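PDB 5VM8: ribosomal RNA small subunit methyltransferase E from Neisseria gonorrhoeae, which probably methylates N3 of a specific uridine in 16S ribosomal RNA, using S-adenosyl methionine as methyl donor. Local coordinates for residues V105-S117 / S147-Y161. Sequence-based numbering, arbitrary orientation.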
loop_
_atom_site.group_PDB
_atom_site.type_symbol
_atom_site.label_atom_id
_atom_site.label_comp_id
_atom_site.label_asym_id
_atom_site.label_seq_id
_atom_site.Cartn_x
_atom_site.Cartn_y
_atom_site.Cartn_z
ATOM N N VAL A 105 -2.047 -3.261 1.863
ATOM C CA VAL A 105 -2.433 -2.038 2.571
ATOM C C VAL A 105 -3.189 -2.376 3.852
ATOM O O VAL A 105 -2.937 -1.785 4.905
ATOM C CB VAL A 105 -3.266 -1.118 1.653
ATOM C CG1 VAL A 105 -3.852 0.041 2.450
ATOM C CG2 VAL A 105 -2.394 -0.591 0.484
ATOM N N GLU A 106 -4.139 -3.312 3.787
ATOM C CA GLU A 106 -4.817 -3.740 5.007
ATOM C C GLU A 106 -3.817 -4.273 6.019
ATOM O O GLU A 106 -3.996 -4.078 7.226
ATOM C CB GLU A 106 -5.866 -4.821 4.734
ATOM C CG GLU A 106 -7.044 -4.396 3.861
ATOM C CD GLU A 106 -7.891 -5.601 3.423
ATOM O OE1 GLU A 106 -8.103 -6.524 4.243
ATOM O OE2 GLU A 106 -8.258 -5.686 2.246
ATOM N N LEU A 107 -2.757 -4.943 5.550
ATOM C CA LEU A 107 -1.755 -5.514 6.442
ATOM C C LEU A 107 -0.680 -4.510 6.838
ATOM O O LEU A 107 0.275 -4.888 7.519
ATOM C CB LEU A 107 -1.117 -6.737 5.799
ATOM C CG LEU A 107 -2.133 -7.840 5.517
ATOM C CD1 LEU A 107 -1.581 -8.866 4.556
ATOM C CD2 LEU A 107 -2.553 -8.529 6.824
ATOM N N GLY A 108 -0.797 -3.253 6.418
ATOM C CA GLY A 108 -0.001 -2.185 6.975
ATOM C C GLY A 108 1.267 -1.823 6.233
ATOM O O GLY A 108 2.120 -1.137 6.810
ATOM N N VAL A 109 1.418 -2.255 4.983
ATOM C CA VAL A 109 2.622 -1.930 4.224
ATOM C C VAL A 109 2.760 -0.413 4.136
ATOM O O VAL A 109 1.757 0.312 4.065
ATOM C CB VAL A 109 2.554 -2.610 2.842
ATOM C CG1 VAL A 109 1.664 -1.828 1.859
ATOM C CG2 VAL A 109 3.916 -2.850 2.284
ATOM N N THR A 110 4.000 0.086 4.209
ATOM C CA THR A 110 4.193 1.535 4.275
ATOM C C THR A 110 4.458 2.168 2.918
ATOM O O THR A 110 4.197 3.359 2.751
ATOM C CB THR A 110 5.326 1.932 5.234
ATOM O OG1 THR A 110 6.562 2.009 4.513
ATOM C CG2 THR A 110 5.457 0.952 6.351
ATOM N N ALA A 111 4.980 1.419 1.950
ATOM C CA ALA A 111 5.164 1.949 0.608
ATOM C C ALA A 111 5.195 0.796 -0.382
ATOM O O ALA A 111 5.490 -0.344 -0.026
ATOM C CB ALA A 111 6.448 2.784 0.502
ATOM N N ILE A 112 4.895 1.118 -1.635
ATOM C CA ILE A 112 4.809 0.144 -2.714
ATOM C C ILE A 112 5.562 0.691 -3.923
ATOM O O ILE A 112 5.311 1.819 -4.366
ATOM C CB ILE A 112 3.347 -0.182 -3.074
ATOM C CG1 ILE A 112 2.656 -0.863 -1.888
ATOM C CG2 ILE A 112 3.295 -1.062 -4.318
ATOM C CD1 ILE A 112 1.139 -0.627 -1.823
ATOM N N GLN A 113 6.515 -0.094 -4.422
ATOM C CA GLN A 113 7.353 0.262 -5.564
ATOM C C GLN A 113 7.068 -0.754 -6.660
ATOM O O GLN A 113 7.654 -1.843 -6.675
ATOM C CB GLN A 113 8.836 0.287 -5.179
ATOM C CG GLN A 113 9.804 0.585 -6.330
ATOM C CD GLN A 113 9.600 1.955 -6.951
ATOM O OE1 GLN A 113 10.089 2.968 -6.435
ATOM N NE2 GLN A 113 8.863 1.997 -8.060
ATOM N N PRO A 114 6.153 -0.457 -7.579
ATOM C CA PRO A 114 5.928 -1.369 -8.708
ATOM C C PRO A 114 7.111 -1.338 -9.660
ATOM O O PRO A 114 7.652 -0.271 -9.965
ATOM C CB PRO A 114 4.671 -0.803 -9.374
ATOM C CG PRO A 114 4.711 0.665 -9.044
ATOM C CD PRO A 114 5.366 0.783 -7.690
ATOM N N VAL A 115 7.498 -2.511 -10.154
ATOM C CA VAL A 115 8.671 -2.606 -11.016
ATOM C C VAL A 115 8.370 -3.513 -12.191
ATOM O O VAL A 115 7.583 -4.459 -12.099
ATOM C CB VAL A 115 9.961 -3.130 -10.328
ATOM C CG1 VAL A 115 10.365 -2.276 -9.149
ATOM C CG2 VAL A 115 9.828 -4.595 -9.969
ATOM N N ILE A 116 9.034 -3.219 -13.301
ATOM C CA ILE A 116 9.001 -4.077 -14.471
ATOM C C ILE A 116 10.165 -5.042 -14.343
ATOM O O ILE A 116 11.313 -4.619 -14.177
ATOM C CB ILE A 116 9.109 -3.272 -15.771
ATOM C CG1 ILE A 116 8.124 -2.095 -15.755
ATOM C CG2 ILE A 116 8.872 -4.214 -16.940
ATOM C CD1 ILE A 116 8.293 -1.158 -16.919
ATOM N N SER A 117 9.862 -6.326 -14.322
ATOM C CA SER A 117 10.875 -7.360 -14.351
ATOM C C SER A 117 10.772 -8.071 -15.688
ATOM O O SER A 117 9.938 -7.742 -16.534
ATOM C CB SER A 117 10.736 -8.328 -13.166
ATOM O OG SER A 117 9.642 -9.206 -13.328
ATOM N N SER A 147 -9.839 0.044 5.903
ATOM C CA SER A 147 -9.109 -0.550 7.014
ATOM C C SER A 147 -8.846 0.444 8.131
ATOM O O SER A 147 -8.331 0.059 9.187
ATOM C CB SER A 147 -7.771 -1.092 6.523
ATOM O OG SER A 147 -6.955 0.004 6.167
ATOM N N GLY A 148 -9.200 1.706 7.929
ATOM C CA GLY A 148 -8.994 2.704 8.954
ATOM C C GLY A 148 -7.607 3.296 9.025
ATOM O O GLY A 148 -7.194 3.733 10.096
ATOM N N ARG A 149 -6.855 3.311 7.926
ATOM C CA ARG A 149 -5.558 3.963 7.960
ATOM C C ARG A 149 -5.721 5.428 7.580
ATOM O O ARG A 149 -6.306 5.743 6.545
ATOM C CB ARG A 149 -4.582 3.250 7.025
ATOM C CG ARG A 149 -4.091 1.942 7.614
ATOM C CD ARG A 149 -3.178 1.223 6.670
ATOM N NE ARG A 149 -1.951 1.974 6.454
ATOM C CZ ARG A 149 -0.911 1.521 5.771
ATOM N NH1 ARG A 149 -0.949 0.305 5.246
ATOM N NH2 ARG A 149 0.160 2.280 5.611
ATOM N N ASN A 150 -5.138 6.311 8.382
ATOM C CA ASN A 150 -5.106 7.732 8.086
ATOM C C ASN A 150 -3.812 8.141 7.405
ATOM O O ASN A 150 -3.631 9.324 7.090
ATOM C CB ASN A 150 -5.335 8.536 9.361
ATOM C CG ASN A 150 -6.731 8.350 9.896
ATOM O OD1 ASN A 150 -7.650 7.992 9.157
ATOM N ND2 ASN A 150 -6.900 8.569 11.181
ATOM N N THR A 151 -2.906 7.187 7.211
ATOM C CA THR A 151 -1.691 7.374 6.440
ATOM C C THR A 151 -1.837 6.534 5.186
ATOM O O THR A 151 -2.167 5.347 5.266
ATOM C CB THR A 151 -0.467 6.956 7.247
ATOM O OG1 THR A 151 -0.419 7.760 8.427
ATOM C CG2 THR A 151 0.791 7.190 6.437
ATOM N N VAL A 152 -1.670 7.164 4.020
ATOM C CA VAL A 152 -1.854 6.510 2.740
ATOM C C VAL A 152 -0.468 6.127 2.205
ATOM O O VAL A 152 0.356 7.028 1.983
ATOM C CB VAL A 152 -2.606 7.397 1.738
ATOM C CG1 VAL A 152 -2.634 6.742 0.361
ATOM C CG2 VAL A 152 -4.027 7.658 2.231
ATOM N N PRO A 153 -0.159 4.847 2.066
ATOM C CA PRO A 153 1.138 4.463 1.496
ATOM C C PRO A 153 1.207 4.887 0.042
ATOM O O PRO A 153 0.232 4.722 -0.703
ATOM C CB PRO A 153 1.167 2.929 1.642
ATOM C CG PRO A 153 -0.254 2.500 1.902
ATOM C CD PRO A 153 -0.970 3.690 2.497
ATOM N N PRO A 154 2.318 5.476 -0.393
ATOM C CA PRO A 154 2.431 5.876 -1.805
ATOM C C PRO A 154 2.623 4.672 -2.713
ATOM O O PRO A 154 3.212 3.662 -2.324
ATOM C CB PRO A 154 3.681 6.765 -1.822
ATOM C CG PRO A 154 4.537 6.192 -0.711
ATOM C CD PRO A 154 3.552 5.750 0.367
ATOM N N VAL A 155 2.088 4.770 -3.923
ATOM C CA VAL A 155 2.457 3.858 -5.002
ATOM C C VAL A 155 3.456 4.628 -5.860
ATOM O O VAL A 155 3.097 5.598 -6.533
ATOM C CB VAL A 155 1.248 3.388 -5.820
ATOM C CG1 VAL A 155 1.678 2.316 -6.811
ATOM C CG2 VAL A 155 0.105 2.896 -4.915
ATOM N N LEU A 156 4.698 4.257 -5.778
ATOM C CA LEU A 156 5.766 5.026 -6.402
ATOM C C LEU A 156 5.778 4.831 -7.923
ATOM O O LEU A 156 5.294 3.816 -8.433
ATOM C CB LEU A 156 7.108 4.641 -5.797
ATOM C CG LEU A 156 7.187 4.843 -4.270
ATOM C CD1 LEU A 156 8.488 4.273 -3.680
ATOM C CD2 LEU A 156 7.047 6.313 -3.887
ATOM N N PRO A 157 6.299 5.805 -8.670
ATOM C CA PRO A 157 6.363 5.656 -10.133
ATOM C C PRO A 157 7.071 4.370 -10.551
ATOM O O PRO A 157 8.007 3.906 -9.899
ATOM C CB PRO A 157 7.139 6.895 -10.584
ATOM C CG PRO A 157 6.970 7.897 -9.483
ATOM C CD PRO A 157 6.814 7.109 -8.211
ATOM N N ILE A 158 6.566 3.770 -11.629
ATOM C CA ILE A 158 7.126 2.531 -12.151
ATOM C C ILE A 158 8.574 2.728 -12.566
ATOM O O ILE A 158 8.934 3.738 -13.179
ATOM C CB ILE A 158 6.282 2.029 -13.338
ATOM C CG1 ILE A 158 4.823 1.811 -12.894
ATOM C CG2 ILE A 158 6.927 0.795 -13.961
ATOM C CD1 ILE A 158 3.868 1.454 -13.995
ATOM N N ILE A 159 9.412 1.754 -12.220
ATOM C CA ILE A 159 10.791 1.661 -12.680
ATOM C C ILE A 159 11.097 0.204 -12.999
ATOM O O ILE A 159 10.381 -0.714 -12.595
ATOM C CB ILE A 159 11.805 2.197 -11.642
ATOM C CG1 ILE A 159 11.549 1.603 -10.247
ATOM C CG2 ILE A 159 11.762 3.701 -11.577
ATOM C CD1 ILE A 159 12.444 2.202 -9.140
ATOM N N GLY A 160 12.219 -0.011 -13.677
ATOM C CA GLY A 160 12.654 -1.362 -13.925
ATOM C C GLY A 160 13.223 -2.005 -12.678
ATOM O O GLY A 160 13.554 -1.348 -11.693
ATOM N N TYR A 161 13.326 -3.330 -12.733
ATOM C CA TYR A 161 13.841 -4.099 -11.608
ATOM C C TYR A 161 15.256 -3.673 -11.230
ATOM O O TYR A 161 15.537 -3.370 -10.062
ATOM C CB TYR A 161 13.789 -5.579 -11.968
ATOM C CG TYR A 161 14.461 -6.520 -11.005
ATOM C CD1 TYR A 161 13.764 -7.037 -9.901
ATOM C CD2 TYR A 161 15.770 -6.943 -11.220
ATOM C CE1 TYR A 161 14.375 -7.932 -9.029
ATOM C CE2 TYR A 161 16.389 -7.825 -10.349
ATOM C CZ TYR A 161 15.688 -8.325 -9.268
ATOM O OH TYR A 161 16.301 -9.208 -8.420
#
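The guanidinium of R149 meets V105 and V109 along its edge, with both carbonyl oxygens close to its plane, while CD of P153 lies 3.6 Å above one face, offset toward the rim. NH1 reaches V105 O at 2.9 Å, on a lone pair in the carbonyl plane; the same oxygen also accepts G108 N in the Schellman motif ending the helix. NH1 and NH2 both grip V109 O end-on, each 3.0 Å away and from the same face of its peptide. A bend at chi3 (65°) turns the group across the helix end, where its positive charge probably complements the carbonyls, and NH2 has a second partner in the carboxylate of E80.

The Q113 amide is a second flat group. Its NE2 donates to P157 O at 2.8 Å and to the carbonyl oxygen of the next residue, P114; P157 O lies in the amide plane, though NE2 approaches it tilted 32° from the carbonyl plane. CD1 of L156 touches OE1, and CG1 of I159 lies 3.5 Å from NE2.

Between them, I112 N donates to P154 O and I112 O accepts L156 N, the second bond nearly straight (178°). After a one-residue shift in register, parallel pairing begins at V115 and I159, with I116 N donating to I159 O and I116 O accepting Y161 N.

Within this chain, strand 159-160 is one edge of the parallel sheet of the SPOUT domain, next to 111-116. Strand 85-90 flanks 111-116 on its other side, and helix 128-147 packs against V105, P153 and V155.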